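Local coordinates for nucleoporin NUP82 (Chaetomium thermophilum, PDB 5CWW), which probably serves as a structural component of the nuclear pore complex and a docking partner for transport factors, represented here by its N-terminal beta-propeller domain, at residues 566-569 and 575-578; 493-496 and 502-505; 71-76 and 571-576; 53-58 and 64-69. All blocks are in the same frame, centred on the assembly; numbering follows the deposited sequence.

Contact 1 (566-569 and 575-578); sequences TSID and YFIL
Thr566 with Leu578 and Ile568 with Phe576 are the hydrogen-bonded pairs of this antiparallel hairpin. Thr566 N meets Leu578 O at 2.8 Å, and Leu578 N returns to Thr566 O at 2.9 Å. Further along, Ile568 N gives to Phe576 O at 3.0 Å while Phe576 N gives to Ile568 O at 2.9 Å. That last oxygen also receives a CA-H...O contact, with Tyr575 CA 3.3 Å from Ile568 O.

The apolar contact is carried by Ile568 and Phe576, whose side chains run alongside each other on one face of the sheet. Phe576 CG sits between its backbone N and carbonyl carbon (chi1 64°), which turns the ring back over the neighbouring strand. Ile568 CB then lies over one ring face, toward the rim, 4.2 Å from the Phe576 centroid in a CH-pi contact, and Ile568 CD1 approaches Phe576 CZ at 3.9 Å. Phe589 stacks on the same ring. With an alanine here, Ile568 would probably lose the ring face it rests on, leaving a gap beside it, and Phe589 its stacking partner.

On the other face the contacts are more polar. Ser567 OG and Ile568 O stand at the edge of the Tyr575 ring, near its plane. The Asp569 carboxylate lies steeply to that ring, planes 70° apart, with OD1 3.4 Å from Tyr575 CB. Ser567 OG is hydrogen-bonded to Ala496 N, and Tyr575 OH to Asp495 OD2.

Strands 566-570 and 576-580 thus form the hairpin that begins the last blade of the seven-bladed beta-propeller.

Contact 2 (493-496 and 502-505); sequences SEDA and FYVT
Ser493 and Tyr503 make the hydrogen-bonded pair of an antiparallel hairpin that starts a blade of the beta-propeller. Tyr503 N gives to Ser493 O at 2.8 Å, the donor lying in the carbonyl plane, and Ser493 N gives to Tyr503 O at 2.9 Å. Phe502 CB lies 3.2 Å from Ser493 O.

Past the end of strand 491-494, Asp495 takes up a whole set of donors. Its CG is anti to the backbone N (chi1 180°), which lays the carboxylate near the far end of the Tyr503 ring, the two planes 36° apart. Tyr503 OH gives a weak bond to Asp495 OD2, 2.7 Å long, and the same oxygen also accepts from Tyr575 OH. Asp495 OD1 is bonded to Thr497 OG1 and Ser498 N, so both carboxylate oxygens of this buried group have partners.

At the opposite end a water ties the two strands together. It donates weakly to Tyr503 O, while Thr505 OG1 lies 2.7 Å from it and is also bonded to Ala565 N. Ser493 OG, which also has a weak hydrogen bond with Ala565 O, is held beside its own backbone N and lies 2.5 Å from the same water oxygen.

Contact 3 (71-76 and 571-576); sequences QLKESW and PDLGYF
Lys73 and Leu573 meet through aliphatic carbon alone. The lysine reaches out from helix 69-77 toward the loop between strands 566-570 and 576-580, and the leucine comes back past it in the opposite direction. Where they pass, Lys73 CD is 3.5 Å from Leu573 CD2, closer than two such carbons usually sit. Lys73 CG is anti to its backbone N (chi1 -178°) and the chain stays extended beyond it, which lets the side chain bridge backbones whose CA atoms, Lys73 and Leu573, are still 8.7 Å apart.

Around this one firm touch the contact is loose. Lys73 NZ comes no nearer than 4.2 Å to Asp572 O, and no hydrogen bond links the two segments. Asp572 is exposed, and the lysine is itself partly open to solvent. Leu573 belongs to the buried side, where it also packs on Leu69 from the first turn of the helix.

Each partner is shaped mostly from within. Gln71 O accepts Ser75 N at 2.8 Å in the helix and also Ser75 OG at 2.8 Å, the hydroxyl coming from above the carbonyl plane. In the loop, Asp570 OD2 takes the backbone N-H of both Asp572 and Leu573, fixing the turn that presents the leucine. Gly574 follows with a positive phi of 103°, where a side chain would run into the preceding carbonyl.

The helix inserted in the first propeller blade is thereby set against a hairpin loop of the last, at the junction where the ends of the domain come together and its ring of blades closes.

Contact 4 (53-58 and 64-69); sequences GTEIFV and IRWGDL
The Phe57 ring and the five-membered ring of Trp66 lie almost flat to each other, planes 5° apart, but displaced, with little overlap. Trp66 CD1 sits over one face of the phenyl ring, toward its rim, 3.4 Å from Phe57 CE2, and in turn Phe57 CE2 lies over a face of the indole. Ile64 CG2 stands at the phenyl edge. Two oxygens occupy the edge of the indole, in its plane: Ile56 O and Glu55 OE1. Trp66 CG is anti to the backbone N (chi1 -179°), and with chi2 at 31° NE1 faces the glutamate; Trp66 NE1 gives to Glu55 OE1 at 3.1 Å from above the carboxylate plane. A phenylalanine in place of Trp66 brings no N-H, and would probably leave Glu55 OE1 without this partner and its carboxylate less firmly held, though Arg52 NE also forms a salt bridge to OE1.

Backbone bonds join Ile56 with Gly67 and Val58 with Arg65 in both directions, and Leu69 N reaches Thr54 O at 3.0 Å. On the side away from the rings, Ile56 CD1 packs on Leu69 CD2 at 3.8 Å.

Where the strand passes into helix 69-77, Asp68 is the N-cap: OD1 accepts Ala70 N and, at 2.9 Å, Thr54 OG1. Glu55 OE2, bonded to Ser145 OG, stands 4.5 Å from Asp68 OD2. These two buried carboxylates would probably repel each other, a cost that their donors and the helix N terminus are likely to offset.

How the contacts relate
Contacts 1, 2 and 4 are hairpins in three propeller blades, with contact 1 in the middle. To one side it meets contact 2, centres about 9 Å apart, through a probable hydrogen bond of 2.6 Å between Tyr575 OH and Asp495 OD2. To the other it meets contact 4, where Leu578 CD2 packs on Ile56 CD1 at 3.6 Å. Contacts 2 and 4 do not touch; their nearest atoms are about 8 Å apart. The 571-576 range of contact 3 overlaps contact 1 at Tyr575 and Phe576, and its Leu573 CD1 lies 3.6 Å from Leu69 CB of contact 4, so the first and last blades, far apart in sequence, are joined near the domain's edge.

Contact 1 (566-569 and 575-578)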
loop_
_atom_site.group_PDB
_atom_site.type_symbol
_atom_site.label_atom_id
_atom_site.label_comp_id
_atom_site.label_asym_id
_atom_site.label_seq_id
_atom_site.Cartn_x
_atom_site.Cartn_y
_atom_site.Cartn_z
ATOM N N THR B 566 -8.161 -2.673 17.615
ATOM C CA THR B 566 -9.382 -2.099 17.067
ATOM C C THR B 566 -9.964 -1.103 18.061
ATOM O O THR B 566 -10.393 -1.479 19.151
ATOM C CB THR B 566 -10.425 -3.186 16.753
ATOM O OG1 THR B 566 -9.835 -4.187 15.912
ATOM C CG2 THR B 566 -11.635 -2.585 16.056
ATOM N N SER B 567 -9.963 0.171 17.683
ATOM C CA SER B 567 -10.449 1.229 18.560
ATOM C C SER B 567 -11.965 1.358 18.473
ATOM O O SER B 567 -12.538 1.382 17.383
ATOM C CB SER B 567 -9.787 2.563 18.208
ATOM O OG SER B 567 -10.120 3.557 19.163
ATOM N N ILE B 568 -12.605 1.439 19.636
ATOM C CA ILE B 568 -14.057 1.563 19.724
ATOM C C ILE B 568 -14.440 2.661 20.707
ATOM O O ILE B 568 -13.921 2.713 21.822
ATOM C CB ILE B 568 -14.711 0.238 20.163
ATOM C CG1 ILE B 568 -14.107 -0.922 19.365
ATOM C CG2 ILE B 568 -16.229 0.325 19.999
ATOM C CD1 ILE B 568 -14.844 -2.250 19.481
ATOM N N ASP B 569 -15.342 3.539 20.282
ATOM C CA ASP B 569 -15.832 4.620 21.130
ATOM C C ASP B 569 -17.351 4.654 21.102
ATOM O O ASP B 569 -17.952 5.386 20.315
ATOM C CB ASP B 569 -15.263 5.969 20.685
ATOM C CG ASP B 569 -15.684 7.110 21.598
ATOM O OD1 ASP B 569 -15.856 6.872 22.811
ATOM O OD2 ASP B 569 -15.846 8.246 21.103
ATOM N N TYR B 575 -15.041 3.896 25.747
ATOM C CA TYR B 575 -13.912 4.118 24.852
ATOM C C TYR B 575 -12.773 3.178 25.225
ATOM O O TYR B 575 -12.215 3.273 26.318
ATOM C CB TYR B 575 -13.477 5.582 24.929
ATOM C CG TYR B 575 -12.208 5.937 24.184
ATOM C CD1 TYR B 575 -11.963 5.461 22.901
ATOM C CD2 TYR B 575 -11.271 6.785 24.759
ATOM C CE1 TYR B 575 -10.802 5.804 22.223
ATOM C CE2 TYR B 575 -10.114 7.133 24.092
ATOM C CZ TYR B 575 -9.882 6.642 22.826
ATOM O OH TYR B 575 -8.726 6.999 22.173
ATOM N N PHE B 576 -12.431 2.268 24.316
ATOM C CA PHE B 576 -11.452 1.231 24.618
ATOM C C PHE B 576 -10.810 0.639 23.368
ATOM O O PHE B 576 -11.244 0.898 22.245
ATOM C CB PHE B 576 -12.112 0.112 25.430
ATOM C CG PHE B 576 -13.204 -0.616 24.694
ATOM C CD1 PHE B 576 -14.450 -0.036 24.523
ATOM C CD2 PHE B 576 -12.987 -1.887 24.187
ATOM C CE1 PHE B 576 -15.456 -0.706 23.851
ATOM C CE2 PHE B 576 -13.989 -2.561 23.514
ATOM C CZ PHE B 576 -15.225 -1.971 23.347
ATOM N N ILE B 577 -9.763 -0.149 23.588
ATOM C CA ILE B 577 -9.087 -0.879 22.526
ATOM C C ILE B 577 -9.435 -2.350 22.616
ATOM O O ILE B 577 -9.569 -2.893 23.710
ATOM C CB ILE B 577 -7.566 -0.728 22.612
ATOM C CG1 ILE B 577 -7.176 0.738 22.513
ATOM C CG2 ILE B 577 -6.869 -1.516 21.509
ATOM C CD1 ILE B 577 -5.859 0.999 23.134
ATOM N N LEU B 578 -9.563 -2.989 21.460
ATOM C CA LEU B 578 -9.827 -4.417 21.395
ATOM C C LEU B 578 -8.716 -5.115 20.616
ATOM O O LEU B 578 -8.390 -4.724 19.495
ATOM C CB LEU B 578 -11.187 -4.682 20.751
ATOM C CG LEU B 578 -11.625 -6.146 20.694
ATOM C CD1 LEU B 578 -11.812 -6.713 22.097
ATOM C CD2 LEU B 578 -12.904 -6.280 19.884
#

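Contact 2 (493-496 and 502-505)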
loop_
_atom_site.group_PDB
_atom_site.type_symbol
_atom_site.label_atom_id
_atom_site.label_comp_id
_atom_site.label_asym_id
_atom_site.label_seq_id
_atom_site.Cartn_x
_atom_site.Cartn_y
_atom_site.Cartn_z
ATOM N N SER B 493 -2.997 0.892 13.510
ATOM C CA SER B 493 -4.453 0.902 13.625
ATOM C C SER B 493 -4.922 2.321 13.907
ATOM O O SER B 493 -4.310 3.026 14.706
ATOM C CB SER B 493 -4.926 -0.030 14.739
ATOM O OG SER B 493 -4.456 -1.348 14.544
ATOM N N GLU B 494 -6.012 2.736 13.271
ATOM C CA GLU B 494 -6.530 4.083 13.475
ATOM C C GLU B 494 -7.309 4.169 14.784
ATOM O O GLU B 494 -7.895 3.186 15.236
ATOM C CB GLU B 494 -7.417 4.511 12.302
ATOM C CG GLU B 494 -7.947 5.939 12.431
ATOM C CD GLU B 494 -8.697 6.413 11.200
ATOM O OE1 GLU B 494 -8.786 5.646 10.216
ATOM O OE2 GLU B 494 -9.197 7.560 11.219
ATOM N N ASP B 495 -7.302 5.354 15.388
ATOM C CA ASP B 495 -8.093 5.620 16.584
ATOM C C ASP B 495 -9.461 6.164 16.191
ATOM O O ASP B 495 -9.567 7.048 15.340
ATOM C CB ASP B 495 -7.371 6.608 17.499
ATOM C CG ASP B 495 -8.156 6.917 18.758
ATOM O OD1 ASP B 495 -8.996 7.840 18.723
ATOM O OD2 ASP B 495 -7.929 6.238 19.781
ATOM N N ALA B 496 -10.504 5.630 16.815
ATOM C CA ALA B 496 -11.879 5.976 16.472
ATOM C C ALA B 496 -12.243 7.430 16.776
ATOM O O ALA B 496 -13.154 7.978 16.156
ATOM C CB ALA B 496 -12.836 5.048 17.202
ATOM N N PHE B 502 -3.240 6.987 16.930
ATOM C CA PHE B 502 -3.254 5.666 16.310
ATOM C C PHE B 502 -2.477 4.673 17.165
ATOM O O PHE B 502 -1.815 5.061 18.133
ATOM C CB PHE B 502 -2.672 5.722 14.890
ATOM C CG PHE B 502 -1.337 6.405 14.802
ATOM C CD1 PHE B 502 -1.254 7.783 14.686
ATOM C CD2 PHE B 502 -0.164 5.666 14.820
ATOM C CE1 PHE B 502 -0.025 8.413 14.601
ATOM C CE2 PHE B 502 1.065 6.289 14.733
ATOM C CZ PHE B 502 1.135 7.665 14.625
ATOM N N TYR B 503 -2.569 3.396 16.807
ATOM C CA TYR B 503 -1.958 2.330 17.593
ATOM C C TYR B 503 -0.937 1.526 16.799
ATOM O O TYR B 503 -1.002 1.452 15.576
ATOM C CB TYR B 503 -3.037 1.397 18.133
ATOM C CG TYR B 503 -4.084 2.126 18.925
ATOM C CD1 TYR B 503 -3.896 2.386 20.272
ATOM C CD2 TYR B 503 -5.260 2.561 18.328
ATOM C CE1 TYR B 503 -4.844 3.062 21.003
ATOM C CE2 TYR B 503 -6.220 3.238 19.057
ATOM C CZ TYR B 503 -6.005 3.484 20.396
ATOM O OH TYR B 503 -6.950 4.157 21.136
ATOM N N VAL B 504 0.007 0.934 17.523
ATOM C CA VAL B 504 0.962 -0.007 16.955
ATOM C C VAL B 504 0.825 -1.334 17.690
ATOM O O VAL B 504 1.028 -1.400 18.904
ATOM C CB VAL B 504 2.412 0.513 17.058
ATOM C CG1 VAL B 504 3.418 -0.554 16.626
ATOM C CG2 VAL B 504 2.580 1.765 16.219
ATOM N N THR B 505 0.470 -2.380 16.948
ATOM C CA THR B 505 0.313 -3.717 17.512
ATOM C C THR B 505 1.450 -4.620 17.056
ATOM O O THR B 505 1.833 -4.619 15.888
ATOM C CB THR B 505 -1.033 -4.353 17.110
ATOM O OG1 THR B 505 -2.110 -3.505 17.524
ATOM C CG2 THR B 505 -1.197 -5.726 17.756
HETATM O O HOH W 1 -2.243 -1.461 15.762
#

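Contact 3 (71-76 and 571-576)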
loop_
_atom_site.group_PDB
_atom_site.type_symbol
_atom_site.label_atom_id
_atom_site.label_comp_id
_atom_site.label_asym_id
_atom_site.label_seq_id
_atom_site.Cartn_x
_atom_site.Cartn_y
_atom_site.Cartn_z
ATOM N N GLN B 71 -24.841 -6.675 23.734
ATOM C CA GLN B 71 -25.696 -7.773 24.171
ATOM C C GLN B 71 -24.920 -8.770 25.029
ATOM O O GLN B 71 -25.427 -9.252 26.040
ATOM C CB GLN B 71 -26.315 -8.481 22.963
ATOM C CG GLN B 71 -27.082 -7.553 22.027
ATOM C CD GLN B 71 -27.657 -8.272 20.820
ATOM O OE1 GLN B 71 -27.863 -9.486 20.843
ATOM N NE2 GLN B 71 -27.916 -7.524 19.752
ATOM N N LEU B 72 -23.691 -9.077 24.623
ATOM C CA LEU B 72 -22.853 -10.010 25.372
ATOM C C LEU B 72 -22.531 -9.467 26.762
ATOM O O LEU B 72 -22.381 -10.231 27.718
ATOM C CB LEU B 72 -21.561 -10.300 24.610
ATOM C CG LEU B 72 -21.729 -11.094 23.314
ATOM C CD1 LEU B 72 -20.474 -10.990 22.459
ATOM C CD2 LEU B 72 -22.055 -12.550 23.612
ATOM N N LYS B 73 -22.425 -8.147 26.871
ATOM C CA LYS B 73 -22.224 -7.510 28.164
ATOM C C LYS B 73 -23.477 -7.676 29.017
ATOM O O LYS B 73 -23.406 -8.104 30.169
ATOM C CB LYS B 73 -21.889 -6.025 27.996
ATOM C CG LYS B 73 -21.613 -5.296 29.307
ATOM C CD LYS B 73 -21.489 -3.795 29.099
ATOM C CE LYS B 73 -21.328 -3.064 30.424
ATOM N NZ LYS B 73 -21.416 -1.585 30.270
ATOM N N GLU B 74 -24.623 -7.336 28.434
ATOM C CA GLU B 74 -25.900 -7.408 29.134
ATOM C C GLU B 74 -26.232 -8.835 29.569
ATOM O O GLU B 74 -26.804 -9.047 30.637
ATOM C CB GLU B 74 -27.019 -6.858 28.244
ATOM C CG GLU B 74 -28.401 -6.875 28.890
ATOM C CD GLU B 74 -29.475 -6.296 27.987
ATOM O OE1 GLU B 74 -29.126 -5.663 26.969
ATOM O OE2 GLU B 74 -30.671 -6.477 28.294
ATOM N N SER B 75 -25.878 -9.808 28.736
ATOM C CA SER B 75 -26.152 -11.209 29.040
ATOM C C SER B 75 -25.418 -11.659 30.298
ATOM O O SER B 75 -25.927 -12.479 31.063
ATOM C CB SER B 75 -25.756 -12.098 27.861
ATOM O OG SER B 75 -26.494 -11.760 26.700
ATOM N N TRP B 76 -24.223 -11.117 30.509
ATOM C CA TRP B 76 -23.422 -11.459 31.679
ATOM C C TRP B 76 -23.815 -10.623 32.895
ATOM O O TRP B 76 -23.498 -10.978 34.030
ATOM C CB TRP B 76 -21.932 -11.278 31.378
ATOM C CG TRP B 76 -21.044 -11.783 32.474
ATOM C CD1 TRP B 76 -20.334 -11.031 33.365
ATOM C CD2 TRP B 76 -20.781 -13.152 32.807
ATOM N NE1 TRP B 76 -19.642 -11.846 34.227
ATOM C CE2 TRP B 76 -19.899 -13.153 33.907
ATOM C CE3 TRP B 76 -21.204 -14.377 32.281
ATOM C CZ2 TRP B 76 -19.432 -14.330 34.489
ATOM C CZ3 TRP B 76 -20.739 -15.545 32.862
ATOM C CH2 TRP B 76 -19.862 -15.512 33.953
ATOM N N PRO B 571 -21.081 5.183 23.159
ATOM C CA PRO B 571 -21.601 5.934 24.308
ATOM C C PRO B 571 -21.987 5.054 25.496
ATOM O O PRO B 571 -21.913 5.513 26.635
ATOM C CB PRO B 571 -22.837 6.640 23.735
ATOM C CG PRO B 571 -23.209 5.853 22.528
ATOM C CD PRO B 571 -21.914 5.379 21.961
ATOM N N ASP B 572 -22.388 3.812 25.235
ATOM C CA ASP B 572 -22.821 2.908 26.299
ATOM C C ASP B 572 -21.673 2.049 26.825
ATOM O O ASP B 572 -21.498 1.916 28.036
ATOM C CB ASP B 572 -23.955 2.008 25.803
ATOM C CG ASP B 572 -25.181 2.793 25.375
ATOM O OD1 ASP B 572 -25.429 3.876 25.948
ATOM O OD2 ASP B 572 -25.900 2.327 24.466
ATOM N N LEU B 573 -20.898 1.462 25.916
ATOM C CA LEU B 573 -19.792 0.590 26.303
ATOM C C LEU B 573 -18.549 1.397 26.672
ATOM O O LEU B 573 -17.721 0.945 27.463
ATOM C CB LEU B 573 -19.462 -0.389 25.176
ATOM C CG LEU B 573 -20.527 -1.442 24.868
ATOM C CD1 LEU B 573 -20.160 -2.208 23.607
ATOM C CD2 LEU B 573 -20.709 -2.397 26.040
ATOM N N GLY B 574 -18.424 2.584 26.086
ATOM C CA GLY B 574 -17.322 3.479 26.388
ATOM C C GLY B 574 -16.240 3.508 25.325
ATOM O O GLY B 574 -16.478 3.186 24.160
ATOM N N TYR B 575 -15.041 3.896 25.747
ATOM C CA TYR B 575 -13.912 4.118 24.852
ATOM C C TYR B 575 -12.773 3.178 25.225
ATOM O O TYR B 575 -12.215 3.273 26.318
ATOM C CB TYR B 575 -13.477 5.582 24.929
ATOM C CG TYR B 575 -12.208 5.937 24.184
ATOM C CD1 TYR B 575 -11.963 5.461 22.901
ATOM C CD2 TYR B 575 -11.271 6.785 24.759
ATOM C CE1 TYR B 575 -10.802 5.804 22.223
ATOM C CE2 TYR B 575 -10.114 7.133 24.092
ATOM C CZ TYR B 575 -9.882 6.642 22.826
ATOM O OH TYR B 575 -8.726 6.999 22.173
ATOM N N PHE B 576 -12.431 2.268 24.316
ATOM C CA PHE B 576 -11.452 1.231 24.618
ATOM C C PHE B 576 -10.810 0.639 23.368
ATOM O O PHE B 576 -11.244 0.898 22.245
ATOM C CB PHE B 576 -12.112 0.112 25.430
ATOM C CG PHE B 576 -13.204 -0.616 24.694
ATOM C CD1 PHE B 576 -14.450 -0.036 24.523
ATOM C CD2 PHE B 576 -12.987 -1.887 24.187
ATOM C CE1 PHE B 576 -15.456 -0.706 23.851
ATOM C CE2 PHE B 576 -13.989 -2.561 23.514
ATOM C CZ PHE B 576 -15.225 -1.971 23.347
#

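Contact 4 (53-58 and 64-69)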
loop_
_atom_site.group_PDB
_atom_site.type_symbol
_atom_site.label_atom_id
_atom_site.label_comp_id
_atom_site.label_asym_id
_atom_site.label_seq_id
_atom_site.Cartn_x
_atom_site.Cartn_y
_atom_site.Cartn_z
ATOM N N GLY B 53 -20.060 -0.318 14.638
ATOM C CA GLY B 53 -20.715 0.040 15.882
ATOM C C GLY B 53 -20.164 -0.803 17.019
ATOM O O GLY B 53 -18.953 -0.837 17.242
ATOM N N THR B 54 -21.049 -1.503 17.721
ATOM C CA THR B 54 -20.650 -2.368 18.828
ATOM C C THR B 54 -20.482 -3.827 18.394
ATOM O O THR B 54 -20.135 -4.683 19.209
ATOM C CB THR B 54 -21.669 -2.306 19.979
ATOM O OG1 THR B 54 -22.971 -2.662 19.496
ATOM C CG2 THR B 54 -21.713 -0.908 20.570
ATOM N N GLU B 55 -20.728 -4.106 17.117
ATOM C CA GLU B 55 -20.519 -5.445 16.576
ATOM C C GLU B 55 -19.059 -5.642 16.191
ATOM O O GLU B 55 -18.400 -4.705 15.736
ATOM C CB GLU B 55 -21.405 -5.689 15.351
ATOM C CG GLU B 55 -22.901 -5.645 15.621
ATOM C CD GLU B 55 -23.722 -5.971 14.385
ATOM O OE1 GLU B 55 -23.123 -6.301 13.338
ATOM O OE2 GLU B 55 -24.967 -5.899 14.458
ATOM N N ILE B 56 -18.558 -6.862 16.371
ATOM C CA ILE B 56 -17.206 -7.198 15.944
ATOM C C ILE B 56 -17.183 -8.536 15.209
ATOM O O ILE B 56 -18.036 -9.396 15.429
ATOM C CB ILE B 56 -16.219 -7.257 17.137
ATOM C CG1 ILE B 56 -16.619 -8.350 18.134
ATOM C CG2 ILE B 56 -16.150 -5.903 17.824
ATOM C CD1 ILE B 56 -15.563 -8.627 19.186
ATOM N N PHE B 57 -16.194 -8.689 14.337
ATOM C CA PHE B 57 -16.001 -9.910 13.565
ATOM C C PHE B 57 -14.595 -10.424 13.829
ATOM O O PHE B 57 -13.616 -9.731 13.559
ATOM C CB PHE B 57 -16.218 -9.651 12.074
ATOM C CG PHE B 57 -17.586 -9.127 11.743
ATOM C CD1 PHE B 57 -17.890 -7.786 11.918
ATOM C CD2 PHE B 57 -18.568 -9.974 11.261
ATOM C CE1 PHE B 57 -19.150 -7.302 11.617
ATOM C CE2 PHE B 57 -19.828 -9.496 10.957
ATOM C CZ PHE B 57 -20.120 -8.158 11.135
ATOM N N VAL B 58 -14.504 -11.638 14.364
ATOM C CA VAL B 58 -13.231 -12.192 14.810
ATOM C C VAL B 58 -12.856 -13.436 14.018
ATOM O O VAL B 58 -13.487 -14.485 14.153
ATOM C CB VAL B 58 -13.277 -12.549 16.309
ATOM C CG1 VAL B 58 -11.907 -13.009 16.797
ATOM C CG2 VAL B 58 -13.766 -11.357 17.123
ATOM N N ILE B 64 -15.357 -16.956 10.840
ATOM C CA ILE B 64 -15.471 -15.639 11.454
ATOM C C ILE B 64 -16.532 -15.668 12.549
ATOM O O ILE B 64 -17.690 -16.000 12.296
ATOM C CB ILE B 64 -15.838 -14.554 10.419
ATOM C CG1 ILE B 64 -14.839 -14.557 9.259
ATOM C CG2 ILE B 64 -15.882 -13.176 11.084
ATOM C CD1 ILE B 64 -15.242 -13.670 8.095
ATOM N N ARG B 65 -16.129 -15.324 13.768
ATOM C CA ARG B 65 -17.047 -15.316 14.901
ATOM C C ARG B 65 -17.652 -13.929 15.082
ATOM O O ARG B 65 -16.945 -12.949 15.313
ATOM C CB ARG B 65 -16.335 -15.779 16.171
ATOM C CG ARG B 65 -15.779 -17.185 16.034
ATOM C CD ARG B 65 -15.085 -17.668 17.286
ATOM N NE ARG B 65 -14.635 -19.049 17.132
ATOM C CZ ARG B 65 -13.600 -19.583 17.774
ATOM N NH1 ARG B 65 -12.899 -18.863 18.636
ATOM N NH2 ARG B 65 -13.274 -20.850 17.562
ATOM N N TRP B 66 -18.974 -13.872 14.955
ATOM C CA TRP B 66 -19.723 -12.623 14.951
ATOM C C TRP B 66 -20.429 -12.401 16.285
ATOM O O TRP B 66 -21.066 -13.313 16.811
ATOM C CB TRP B 66 -20.736 -12.652 13.807
ATOM C CG TRP B 66 -21.566 -11.422 13.660
ATOM C CD1 TRP B 66 -21.205 -10.142 13.962
ATOM C CD2 TRP B 66 -22.906 -11.358 13.164
ATOM N NE1 TRP B 66 -22.241 -9.282 13.683
ATOM C CE2 TRP B 66 -23.298 -10.005 13.194
ATOM C CE3 TRP B 66 -23.816 -12.314 12.699
ATOM C CZ2 TRP B 66 -24.558 -9.585 12.777
ATOM C CZ3 TRP B 66 -25.066 -11.895 12.286
ATOM C CH2 TRP B 66 -25.426 -10.542 12.328
ATOM N N GLY B 67 -20.321 -11.193 16.832
ATOM C CA GLY B 67 -20.969 -10.887 18.094
ATOM C C GLY B 67 -21.135 -9.406 18.387
ATOM O O GLY B 67 -20.332 -8.579 17.953
ATOM N N ASP B 68 -22.191 -9.081 19.129
ATOM C CA ASP B 68 -22.448 -7.718 19.583
ATOM C C ASP B 68 -21.988 -7.576 21.031
ATOM O O ASP B 68 -22.487 -8.267 21.919
ATOM C CB ASP B 68 -23.937 -7.378 19.455
ATOM C CG ASP B 68 -24.227 -5.900 19.659
ATOM O OD1 ASP B 68 -23.668 -5.295 20.600
ATOM O OD2 ASP B 68 -25.019 -5.337 18.874
ATOM N N LEU B 69 -21.039 -6.674 21.264
ATOM C CA LEU B 69 -20.462 -6.492 22.591
ATOM C C LEU B 69 -21.480 -5.973 23.601
ATOM O O LEU B 69 -21.373 -6.253 24.793
ATOM C CB LEU B 69 -19.271 -5.534 22.526
ATOM C CG LEU B 69 -18.088 -5.979 21.663
ATOM C CD1 LEU B 69 -16.998 -4.916 21.682
ATOM C CD2 LEU B 69 -17.536 -7.321 22.126
#